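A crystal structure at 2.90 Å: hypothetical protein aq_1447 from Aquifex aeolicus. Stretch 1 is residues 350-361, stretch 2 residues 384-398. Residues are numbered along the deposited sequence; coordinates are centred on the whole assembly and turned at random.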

# COMPACT_ATOMS: atom_id res chain seq x y z
N ASP A 350 8.65 -34.19 -10.92
CA ASP A 350 8.04 -34.96 -12.02
C ASP A 350 6.67 -35.58 -11.73
O ASP A 350 5.83 -35.64 -12.62
CB ASP A 350 9.03 -35.99 -12.64
CG ASP A 350 9.99 -36.66 -11.62
OD1 ASP A 350 9.54 -37.09 -10.53
OD2 ASP A 350 11.21 -36.80 -11.93
N VAL A 351 6.44 -35.94 -10.46
CA VAL A 351 5.18 -36.54 -9.98
C VAL A 351 4.60 -35.69 -8.85
O VAL A 351 5.32 -35.35 -7.91
CB VAL A 351 5.47 -37.97 -9.45
CG1 VAL A 351 4.37 -38.49 -8.50
CG2 VAL A 351 5.64 -38.91 -10.61
N LEU A 352 3.29 -35.42 -8.89
CA LEU A 352 2.63 -34.59 -7.85
C LEU A 352 1.42 -35.19 -7.09
O LEU A 352 0.64 -35.96 -7.66
CB LEU A 352 2.20 -33.26 -8.46
CG LEU A 352 3.00 -31.97 -8.36
CD1 LEU A 352 4.45 -32.12 -8.61
CD2 LEU A 352 2.42 -31.09 -9.40
N SER A 353 1.26 -34.81 -5.82
CA SER A 353 0.13 -35.27 -4.99
C SER A 353 -0.84 -34.11 -4.83
O SER A 353 -0.50 -33.09 -4.23
CB SER A 353 0.62 -35.81 -3.63
OG SER A 353 1.43 -34.87 -2.95
N VAL A 354 -2.03 -34.26 -5.43
CA VAL A 354 -3.08 -33.24 -5.44
C VAL A 354 -4.37 -33.64 -4.72
O VAL A 354 -4.77 -34.79 -4.80
CB VAL A 354 -3.46 -32.91 -6.94
CG1 VAL A 354 -4.54 -31.82 -7.04
CG2 VAL A 354 -2.24 -32.46 -7.70
N GLU A 355 -4.97 -32.70 -3.99
CA GLU A 355 -6.28 -32.88 -3.35
C GLU A 355 -7.27 -32.01 -4.17
O GLU A 355 -6.87 -30.97 -4.72
CB GLU A 355 -6.29 -32.42 -1.88
CG GLU A 355 -6.11 -33.55 -0.83
CD GLU A 355 -7.37 -33.89 -0.03
OE1 GLU A 355 -8.04 -32.98 0.50
OE2 GLU A 355 -7.67 -35.09 0.10
N ILE A 356 -8.51 -32.46 -4.33
CA ILE A 356 -9.51 -31.70 -5.10
C ILE A 356 -10.73 -31.40 -4.27
O ILE A 356 -11.04 -32.14 -3.32
CB ILE A 356 -9.97 -32.48 -6.37
CG1 ILE A 356 -8.81 -32.60 -7.35
CG2 ILE A 356 -11.06 -31.76 -7.11
CD1 ILE A 356 -8.84 -33.83 -8.11
N ILE A 357 -11.38 -30.26 -4.56
CA ILE A 357 -12.59 -29.87 -3.85
C ILE A 357 -13.59 -29.29 -4.81
O ILE A 357 -13.24 -28.46 -5.64
CB ILE A 357 -12.39 -28.79 -2.68
CG1 ILE A 357 -11.50 -29.32 -1.58
CG2 ILE A 357 -13.74 -28.36 -2.01
CD1 ILE A 357 -10.13 -28.94 -1.80
N SER A 358 -14.85 -29.68 -4.66
CA SER A 358 -15.89 -29.14 -5.48
C SER A 358 -17.01 -28.70 -4.59
O SER A 358 -17.37 -29.36 -3.63
CB SER A 358 -16.40 -30.14 -6.48
OG SER A 358 -16.82 -31.27 -5.76
N VAL A 359 -17.47 -27.53 -4.93
CA VAL A 359 -18.55 -26.82 -4.29
C VAL A 359 -19.61 -26.84 -5.40
O VAL A 359 -19.46 -26.18 -6.45
CB VAL A 359 -18.01 -25.44 -3.99
CG1 VAL A 359 -19.07 -24.37 -4.04
CG2 VAL A 359 -17.26 -25.49 -2.68
N SER A 360 -20.65 -27.63 -5.16
CA SER A 360 -21.69 -27.80 -6.17
C SER A 360 -23.10 -27.50 -5.67
O SER A 360 -23.32 -27.28 -4.48
CB SER A 360 -21.65 -29.23 -6.72
OG SER A 360 -20.39 -29.86 -6.52
N VAL A 361 -24.04 -27.52 -6.62
CA VAL A 361 -25.48 -27.29 -6.38
C VAL A 361 -26.32 -28.52 -6.84
O VAL A 361 -26.86 -29.29 -6.02
CB VAL A 361 -25.96 -25.97 -7.11
CG1 VAL A 361 -27.51 -25.87 -7.16
CG2 VAL A 361 -25.42 -24.74 -6.38
N GLY A 384 5.41 -33.53 -19.03
CA GLY A 384 6.30 -34.17 -18.08
C GLY A 384 5.88 -34.30 -16.64
O GLY A 384 6.44 -35.14 -15.90
N ILE A 385 4.93 -33.46 -16.22
CA ILE A 385 4.44 -33.51 -14.85
C ILE A 385 3.14 -34.29 -14.79
O ILE A 385 2.19 -34.02 -15.51
CB ILE A 385 4.26 -32.11 -14.21
CG1 ILE A 385 5.53 -31.28 -14.37
CG2 ILE A 385 3.92 -32.24 -12.70
CD1 ILE A 385 5.53 -30.40 -15.57
N LYS A 386 3.15 -35.27 -13.90
CA LYS A 386 2.01 -36.14 -13.70
C LYS A 386 1.32 -35.88 -12.35
O LYS A 386 1.96 -35.90 -11.28
CB LYS A 386 2.50 -37.61 -13.79
CG LYS A 386 3.27 -37.93 -15.08
CD LYS A 386 4.39 -38.90 -14.83
CE LYS A 386 5.40 -38.88 -15.97
NZ LYS A 386 6.56 -39.76 -15.64
N LEU A 387 0.03 -35.53 -12.41
CA LEU A 387 -0.75 -35.35 -11.19
C LEU A 387 -1.31 -36.70 -10.81
O LEU A 387 -1.77 -37.48 -11.66
CB LEU A 387 -1.94 -34.41 -11.36
CG LEU A 387 -1.83 -33.00 -11.91
CD1 LEU A 387 -3.06 -32.26 -11.42
CD2 LEU A 387 -0.59 -32.33 -11.44
N LYS A 388 -1.19 -37.01 -9.52
CA LYS A 388 -1.68 -38.23 -8.93
C LYS A 388 -2.63 -37.78 -7.83
O LYS A 388 -2.20 -37.20 -6.82
CB LYS A 388 -0.52 -39.05 -8.33
CG LYS A 388 0.39 -39.66 -9.37
CD LYS A 388 1.38 -40.63 -8.77
CE LYS A 388 2.04 -41.45 -9.87
NZ LYS A 388 3.16 -42.25 -9.33
N ILE A 389 -3.93 -37.96 -8.08
CA ILE A 389 -4.99 -37.56 -7.14
C ILE A 389 -4.93 -38.36 -5.84
O ILE A 389 -4.97 -39.60 -5.83
CB ILE A 389 -6.41 -37.64 -7.78
CG1 ILE A 389 -6.44 -36.85 -9.09
CG2 ILE A 389 -7.46 -37.03 -6.83
CD1 ILE A 389 -7.53 -37.26 -10.06
N LYS A 390 -4.74 -37.62 -4.75
CA LYS A 390 -4.69 -38.20 -3.43
C LYS A 390 -6.12 -38.29 -2.92
O LYS A 390 -6.54 -39.38 -2.53
CB LYS A 390 -3.80 -37.39 -2.48
CG LYS A 390 -2.80 -38.27 -1.71
CD LYS A 390 -2.04 -37.55 -0.58
CE LYS A 390 -0.93 -38.46 -0.00
NZ LYS A 390 -0.22 -37.88 1.18
N GLY A 391 -6.91 -37.21 -3.04
CA GLY A 391 -8.27 -37.27 -2.51
C GLY A 391 -9.33 -36.26 -2.89
O GLY A 391 -9.27 -35.09 -2.51
N LYS A 392 -10.38 -36.76 -3.52
CA LYS A 392 -11.50 -35.91 -3.93
C LYS A 392 -12.46 -35.65 -2.78
O LYS A 392 -12.99 -36.58 -2.16
CB LYS A 392 -12.27 -36.53 -5.13
CG LYS A 392 -11.39 -36.71 -6.37
CD LYS A 392 -12.14 -37.24 -7.58
CE LYS A 392 -11.23 -37.43 -8.80
NZ LYS A 392 -11.95 -37.80 -10.06
N SER A 393 -12.60 -34.37 -2.45
CA SER A 393 -13.51 -33.95 -1.40
C SER A 393 -14.67 -33.21 -2.08
O SER A 393 -14.49 -32.10 -2.54
CB SER A 393 -12.81 -33.03 -0.38
OG SER A 393 -11.49 -33.46 -0.05
N LEU A 394 -15.83 -33.85 -2.20
CA LEU A 394 -16.99 -33.20 -2.81
C LEU A 394 -17.92 -32.66 -1.71
O LEU A 394 -18.32 -33.40 -0.80
CB LEU A 394 -17.69 -34.15 -3.79
CG LEU A 394 -19.17 -33.94 -4.18
CD1 LEU A 394 -19.47 -32.53 -4.77
CD2 LEU A 394 -19.57 -35.08 -5.12
N ILE A 395 -18.25 -31.37 -1.84
CA ILE A 395 -19.08 -30.61 -0.91
C ILE A 395 -20.32 -30.13 -1.61
O ILE A 395 -20.25 -29.56 -2.69
CB ILE A 395 -18.31 -29.37 -0.33
CG1 ILE A 395 -17.15 -29.82 0.57
CG2 ILE A 395 -19.22 -28.52 0.55
CD1 ILE A 395 -16.14 -28.77 0.85
N LEU A 396 -21.44 -30.24 -0.90
CA LEU A 396 -22.76 -29.85 -1.39
C LEU A 396 -23.39 -28.61 -0.78
O LEU A 396 -23.87 -28.61 0.37
CB LEU A 396 -23.72 -31.02 -1.32
CG LEU A 396 -23.82 -31.66 -2.69
CD1 LEU A 396 -23.67 -33.18 -2.56
CD2 LEU A 396 -25.13 -31.21 -3.35
N ALA A 397 -23.42 -27.57 -1.60
CA ALA A 397 -23.96 -26.27 -1.24
C ALA A 397 -25.45 -26.19 -1.43
O ALA A 397 -26.10 -27.09 -1.96
CB ALA A 397 -23.32 -25.18 -2.07
N GLN A 398 -25.96 -25.08 -0.92
CA GLN A 398 -27.34 -24.64 -0.98
C GLN A 398 -27.05 -23.16 -1.12
O GLN A 398 -27.48 -22.53 -2.09
CB GLN A 398 -28.06 -24.96 0.34
CG GLN A 398 -28.20 -26.47 0.57
CD GLN A 398 -28.95 -26.85 1.81
OE1 GLN A 398 -29.72 -26.06 2.38
NE2 GLN A 398 -28.76 -28.10 2.22

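The two stretches are neighbouring parallel β-strands, and their main chains do most of the work of holding them together. Even-numbered residues of the first strand hydrogen-bond in both directions: Leu352 N donates to Lys386 O (2.8 Å), while Leu352 O accepts from Lys388 N (2.8 Å). Val354, Ile356, Ser358 and Ser360 repeat the pattern. The register shifts once. Val354 O receives Lys390 N at 2.8 Å, but Ile356 N turns to Gly391 O at 3.3 Å, so the second strand carries one extra residue here, a bulge at Lys390 and Gly391.

Ile356, Val354 and Leu352 have the largest areas covered by the opposite stretch, and all three project from the same face of the sheet. Ile356, buried, points its CB to that face, but the end of its side chain comes nearer the second strand, bringing CD1 within 3.7 Å of Ile389 CG2; its length lets it lean back along the strand to a residue before the bulge. Val354 is shorter and β-branched, a shape well suited to an extended backbone, and its CG2 packs 3.8 Å from Leu387 CD1. Leu352 extends CD2 to 3.8 Å from both Ile385 CG2 and Leu387 CD2. Leu387 therefore touches two of the three, and Leu352, Val354 and Leu387 are all buried, as suits apolar chains; Ile389, at the Ile356 contact, stays exposed.

The other face is more mixed. Ile357 CG2 meets Ile395 CD1 at 3.8 Å, whereas Lys388 uses its aliphatic portion, with CD 3.7 Å from Val351 CG1, and remains exposed, as suits a charged amine. Glycine fits position 391 because a β-carbon there would lie about 2.4 Å from Glu355 OE2, a clash. That carboxylate oxygen also lies 3.1 Å from Gly391 O; both are acceptors, so the approach is no hydrogen bond, and OE2 finds its partner elsewhere in the structure.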